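Local coordinates for protein galactan 1,3-beta-galactosidase (Phanerochaete chrysosporium, PDB 7BYV) that probably cleaves beta-1,3-linked galactan from the chain end as a family 43 glycoside hydrolase, and binds beta-D-galactopyranose also in a carbohydrate-binding domain that holds calcium, at residues 100-105 with 135-140; 198-203 with 214-219. The protein carries 1 engineered substitution. All coordinates share one frame; numbering follows the deposited sequence.

Contact 1. Residues 100-105 with 135-140; sequences HSDSSN and DSRDES. With GAL (beta-D-galactopyranose), chain C; GAL (beta-D-galactopyranose), chain B.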
# COMPACT_ATOMS: atom_id res chain seq x y z
N HIS A 100 -1.37 13.49 10.12
CA HIS A 100 -1.28 13.12 11.52
C HIS A 100 -0.01 13.75 12.09
O HIS A 100 1.10 13.38 11.71
CB HIS A 100 -1.28 11.60 11.64
CG HIS A 100 -0.95 11.09 13.00
ND1 HIS A 100 -0.60 9.78 13.24
CD2 HIS A 100 -0.94 11.71 14.21
CE1 HIS A 100 -0.37 9.62 14.53
NE2 HIS A 100 -0.58 10.77 15.14
N SER A 101 -0.18 14.74 12.96
CA SER A 101 0.94 15.43 13.58
C SER A 101 1.08 14.90 15.00
O SER A 101 0.14 15.00 15.79
CB SER A 101 0.69 16.94 13.59
OG SER A 101 1.57 17.61 14.47
N ASP A 102 2.23 14.32 15.33
CA ASP A 102 2.33 13.72 16.65
C ASP A 102 3.74 13.88 17.21
O ASP A 102 4.64 14.42 16.57
CB ASP A 102 1.94 12.24 16.61
CG ASP A 102 1.12 11.82 17.81
OD1 ASP A 102 1.49 12.13 18.96
OD2 ASP A 102 0.09 11.15 17.61
N SER A 103 3.90 13.40 18.44
CA SER A 103 5.19 13.26 19.08
C SER A 103 5.75 11.87 18.81
O SER A 103 5.07 11.00 18.25
CB SER A 103 5.07 13.51 20.59
OG SER A 103 4.21 12.55 21.19
N SER A 104 7.00 11.65 19.22
CA SER A 104 7.68 10.42 18.82
C SER A 104 7.09 9.18 19.49
O SER A 104 7.28 8.07 18.97
CB SER A 104 9.18 10.53 19.11
OG SER A 104 9.52 9.91 20.34
N ASN A 105 6.38 9.32 20.61
CA ASN A 105 5.69 8.18 21.22
C ASN A 105 4.19 8.19 20.93
O ASN A 105 3.44 7.45 21.57
CB ASN A 105 5.94 8.13 22.73
CG ASN A 105 5.50 9.40 23.46
OD1 ASN A 105 5.00 10.35 22.86
ND2 ASN A 105 5.70 9.40 24.79
N ASP A 135 -8.39 13.12 20.58
CA ASP A 135 -7.28 12.43 19.94
C ASP A 135 -7.51 12.25 18.44
O ASP A 135 -8.61 11.89 18.00
CB ASP A 135 -7.08 11.06 20.56
CG ASP A 135 -6.36 11.11 21.86
OD1 ASP A 135 -5.89 12.21 22.24
OD2 ASP A 135 -6.27 10.05 22.52
N SER A 136 -6.46 12.45 17.67
CA SER A 136 -6.49 12.13 16.25
C SER A 136 -5.14 11.52 15.92
O SER A 136 -4.12 12.21 16.01
CB SER A 136 -6.72 13.39 15.42
OG SER A 136 -6.67 13.07 14.05
N ARG A 137 -5.11 10.24 15.54
CA ARG A 137 -3.87 9.61 15.12
C ARG A 137 -3.98 9.34 13.63
O ARG A 137 -3.87 10.28 12.82
CB ARG A 137 -3.56 8.39 15.99
CG ARG A 137 -2.75 8.73 17.22
CD ARG A 137 -2.91 7.69 18.32
NE ARG A 137 -2.33 8.16 19.57
CZ ARG A 137 -3.04 8.61 20.61
NH1 ARG A 137 -4.37 8.66 20.55
NH2 ARG A 137 -2.43 9.04 21.70
N ASP A 138 -4.22 8.09 13.19
CA ASP A 138 -4.39 7.84 11.76
C ASP A 138 -5.60 8.60 11.24
O ASP A 138 -6.69 8.55 11.84
CB ASP A 138 -4.53 6.34 11.47
CG ASP A 138 -3.18 5.60 11.42
OD1 ASP A 138 -2.14 6.17 11.81
OD2 ASP A 138 -3.15 4.43 11.00
N GLU A 139 -5.42 9.33 10.14
CA GLU A 139 -6.49 10.15 9.61
C GLU A 139 -6.49 10.06 8.09
O GLU A 139 -5.61 9.45 7.48
CB GLU A 139 -6.38 11.61 10.05
CG GLU A 139 -5.01 12.22 9.94
CD GLU A 139 -4.50 12.26 8.52
OE1 GLU A 139 -5.25 12.72 7.62
OE2 GLU A 139 -3.34 11.84 8.29
N SER A 140 -7.50 10.70 7.51
CA SER A 140 -7.74 10.81 6.08
C SER A 140 -8.73 11.95 5.85
O SER A 140 -9.44 12.37 6.77
CB SER A 140 -8.28 9.50 5.50
OG SER A 140 -8.36 9.59 4.08
C1 GAL C . 0.29 2.39 13.16
C2 GAL C . 0.02 3.36 11.93
C3 GAL C . 1.28 3.79 11.22
C4 GAL C . 2.35 4.17 12.26
C5 GAL C . 2.77 2.89 13.05
C6 GAL C . 3.43 3.11 14.45
O2 GAL C . -0.84 2.83 10.96
O3 GAL C . 1.00 4.93 10.41
O4 GAL C . 1.86 5.22 13.14
O5 GAL C . 1.67 1.90 13.23
O6 GAL C . 3.64 1.87 15.14
C1 GAL B . -1.65 1.51 17.90
C2 GAL B . -1.54 1.42 16.35
C3 GAL B . -0.26 2.18 15.81
C4 GAL B . -0.13 3.63 16.39
C5 GAL B . -0.35 3.63 17.91
C6 GAL B . -0.46 5.05 18.55
O2 GAL B . -1.52 0.07 15.88
O3 GAL B . -0.30 2.30 14.40
O4 GAL B . -1.05 4.56 15.74
O5 GAL B . -1.58 2.91 18.28
O6 GAL B . -0.46 5.00 20.01
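Arg137 lies over the imidazole of His100, its CA 3.5 Å from the ring centroid and 11° off the normal, a CH-pi contact. CB passes 3.7 Å from CE1 of His100, and CG rests over the bonded pair, 3.6 Å from NE2 of His100 and 3.8 Å from OD2 of Asp102. The chain then runs extended past the galactopyranose of chain B, CD lying 3.6 Å from its C6. At the tip, NH1 salt-bridges OD2 of Asp135 (3.1 Å), in the guanidinium plane but from above the carboxylate, while NH2 bonds to the carbonyl of Tyr106. The rotation of the imidazole is fixed by NE2, which donates in the ring plane to the anti lone pair of Asp102 OD2 (2.6 Å, 164°). An alanine at His100 is likely to leave Arg137 without the surface it rests on, and Asp102 OD2 without its ring donor. Asp138, a galactose-binding residue, takes a hydrogen bond on OD2 from O2 of the chain C galactopyranose at 2.8 Å, placing the contact at the wall of the sugar site. Strand 94-102 thus meets the start of strand 139-143, innermost of the next propeller blade, with strand 80-89 beside both.

Contact 2. Residues 198-203 with 214-219; sequences EYFLIA and NKWFSA
Strands 198-203 and 215-219 run antiparallel at 156°, their axes 4.5 Å apart, in a regular register whose hydrogen-bonded pairs are Tyr199 with Ala219, Leu201 with Phe217 and Ala203 with Lys215. Each of these pairs exchanges two N-H...O=C bonds. Leu201 N to Phe217 O is 2.7 Å, while Ala203 N to Lys215 O stretches to 3.1 Å. Between them, the non-hydrogen-bonded pairs Phe200 with Ser218 and Ile202 with Trp216 bring CA hydrogens up to the carbonyls across the gap. On the face they share, the rings of Phe200 and Trp216 lie side by side, reaching the same way from diagonal positions. Their planes are 48° apart, and Trp216 CE3 comes in at the edge of the phenyl ring, 3.7 Å from CD2 of Phe200. Ser218 CB covers one face of that ring, a CH-pi contact. This is the hairpin formed by the second and third strands of one blade in the five-bladed beta-propeller of family 43. Phe200 also meets Phe278 edge-to-face, so this side turns toward the blade of strands 243-250 to 284-285. On the other face Leu201 CD2 packs 3.7 Å from CD1 of Phe217. With CG set anti to the carbonyl carbon (chi1 -41°), Phe217 lays its ring alongside the leucine, the ring edge toward Leu201 O. Leu187, from the inner strand of the blade, touches both Phe217 and Ala203. Tyr199 sends its hydroxyl to Asp144. At the far end Glu198 bends at its second torsion and folds its carboxylate back over the backbone, Glu198 OE2 lying 3.2 Å from Ala219 C. A water 2.9 Å from Ser218 OG bonds only weakly to Glu198 OE2.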
# COMPACT_ATOMS: atom_id res chain seq x y z
N GLU A 198 -23.17 5.58 -2.69
CA GLU A 198 -22.95 4.98 -1.38
C GLU A 198 -21.51 5.22 -0.95
O GLU A 198 -20.59 5.18 -1.78
CB GLU A 198 -23.26 3.47 -1.43
CG GLU A 198 -23.28 2.77 -0.08
CD GLU A 198 -24.62 2.92 0.66
OE1 GLU A 198 -25.47 3.72 0.20
OE2 GLU A 198 -24.80 2.23 1.70
N TYR A 199 -21.31 5.52 0.33
CA TYR A 199 -19.98 5.79 0.86
C TYR A 199 -19.38 4.50 1.39
O TYR A 199 -19.99 3.83 2.23
CB TYR A 199 -20.01 6.81 1.99
CG TYR A 199 -20.58 8.14 1.61
CD1 TYR A 199 -19.77 9.15 1.09
CD2 TYR A 199 -21.93 8.42 1.78
CE1 TYR A 199 -20.29 10.39 0.75
CE2 TYR A 199 -22.46 9.66 1.45
CZ TYR A 199 -21.63 10.64 0.94
OH TYR A 199 -22.14 11.86 0.61
N PHE A 200 -18.18 4.16 0.92
CA PHE A 200 -17.46 2.98 1.37
C PHE A 200 -16.26 3.42 2.18
O PHE A 200 -15.40 4.16 1.68
CB PHE A 200 -17.05 2.13 0.18
CG PHE A 200 -18.21 1.42 -0.45
CD1 PHE A 200 -18.99 2.06 -1.38
CD2 PHE A 200 -18.52 0.12 -0.09
CE1 PHE A 200 -20.07 1.42 -1.95
CE2 PHE A 200 -19.60 -0.53 -0.66
CZ PHE A 200 -20.37 0.13 -1.61
N LEU A 201 -16.21 3.01 3.43
CA LEU A 201 -15.05 3.26 4.28
C LEU A 201 -14.18 2.01 4.28
O LEU A 201 -14.69 0.91 4.49
CB LEU A 201 -15.48 3.59 5.71
CG LEU A 201 -14.34 3.53 6.74
CD1 LEU A 201 -13.48 4.79 6.62
CD2 LEU A 201 -14.85 3.34 8.17
N ILE A 202 -12.89 2.19 4.05
CA ILE A 202 -11.91 1.11 4.16
C ILE A 202 -10.94 1.46 5.27
O ILE A 202 -10.56 2.63 5.44
CB ILE A 202 -11.16 0.88 2.83
CG1 ILE A 202 -12.12 0.32 1.79
CG2 ILE A 202 -10.00 -0.09 2.99
CD1 ILE A 202 -11.68 0.58 0.40
N ALA A 203 -10.53 0.46 6.04
CA ALA A 203 -9.77 0.71 7.24
C ALA A 203 -9.10 -0.57 7.71
O ALA A 203 -9.62 -1.67 7.49
CB ALA A 203 -10.66 1.29 8.34
N ASN A 214 -7.70 -5.80 6.36
CA ASN A 214 -8.42 -4.55 6.19
C ASN A 214 -9.88 -4.80 5.83
O ASN A 214 -10.22 -5.80 5.19
CB ASN A 214 -7.75 -3.69 5.11
CG ASN A 214 -6.46 -3.03 5.61
OD1 ASN A 214 -6.03 -1.99 5.10
ND2 ASN A 214 -5.85 -3.64 6.63
N LYS A 215 -10.76 -3.89 6.26
CA LYS A 215 -12.20 -4.11 6.21
C LYS A 215 -12.92 -3.01 5.41
O LYS A 215 -12.47 -1.86 5.36
CB LYS A 215 -12.78 -4.18 7.63
CG LYS A 215 -12.07 -5.15 8.54
CD LYS A 215 -12.39 -6.60 8.17
CE LYS A 215 -12.06 -7.53 9.34
NZ LYS A 215 -12.06 -8.99 9.00
N TRP A 216 -14.04 -3.36 4.79
CA TRP A 216 -14.89 -2.33 4.17
C TRP A 216 -16.22 -2.20 4.92
O TRP A 216 -16.75 -3.16 5.48
CB TRP A 216 -15.12 -2.61 2.66
CG TRP A 216 -16.07 -3.73 2.33
CD1 TRP A 216 -15.74 -5.02 2.04
CD2 TRP A 216 -17.50 -3.64 2.25
NE1 TRP A 216 -16.88 -5.75 1.79
CE2 TRP A 216 -17.97 -4.93 1.93
CE3 TRP A 216 -18.42 -2.60 2.43
CZ2 TRP A 216 -19.34 -5.21 1.78
CZ3 TRP A 216 -19.77 -2.87 2.28
CH2 TRP A 216 -20.22 -4.17 1.95
N PHE A 217 -16.72 -0.98 4.96
CA PHE A 217 -18.00 -0.65 5.56
C PHE A 217 -18.71 0.29 4.62
O PHE A 217 -18.06 1.10 3.94
CB PHE A 217 -17.90 0.07 6.92
CG PHE A 217 -16.84 -0.44 7.84
CD1 PHE A 217 -15.50 -0.25 7.58
CD2 PHE A 217 -17.20 -1.03 9.04
CE1 PHE A 217 -14.53 -0.69 8.48
CE2 PHE A 217 -16.23 -1.48 9.94
CZ PHE A 217 -14.90 -1.31 9.66
N SER A 218 -20.04 0.25 4.59
CA SER A 218 -20.76 1.15 3.69
C SER A 218 -21.84 1.91 4.45
O SER A 218 -22.31 1.48 5.51
CB SER A 218 -21.39 0.41 2.49
OG SER A 218 -22.25 -0.63 2.94
N ALA A 219 -22.22 3.06 3.89
CA ALA A 219 -23.32 3.87 4.39
C ALA A 219 -23.83 4.80 3.28
O ALA A 219 -23.07 5.21 2.38
CB ALA A 219 -22.90 4.69 5.61
O HOH W 1 -24.76 -0.15 4.25

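From the N terminus, the chain builds the sheet of strands 23-28 to 61-62 and then the blade of strands 80-89 to 124-129. Contact 1 then closes a loop of 29 residues, bringing 135-140 back against the end of strand 94-102 as the chain passes into the blade of strands 139-143 to 175-182. Contact 2 opens after that, so the two follow in series, neither nested nor crossed. It is a hairpin inside the next blade, and the ten residues it closes include Thr206, Ser207, Gly208 and Trp209, which line the bound sugar. Contact 1 therefore ties two blades together, contact 2 two strands of a single blade. Their centres lie 21 Å apart and they do not touch.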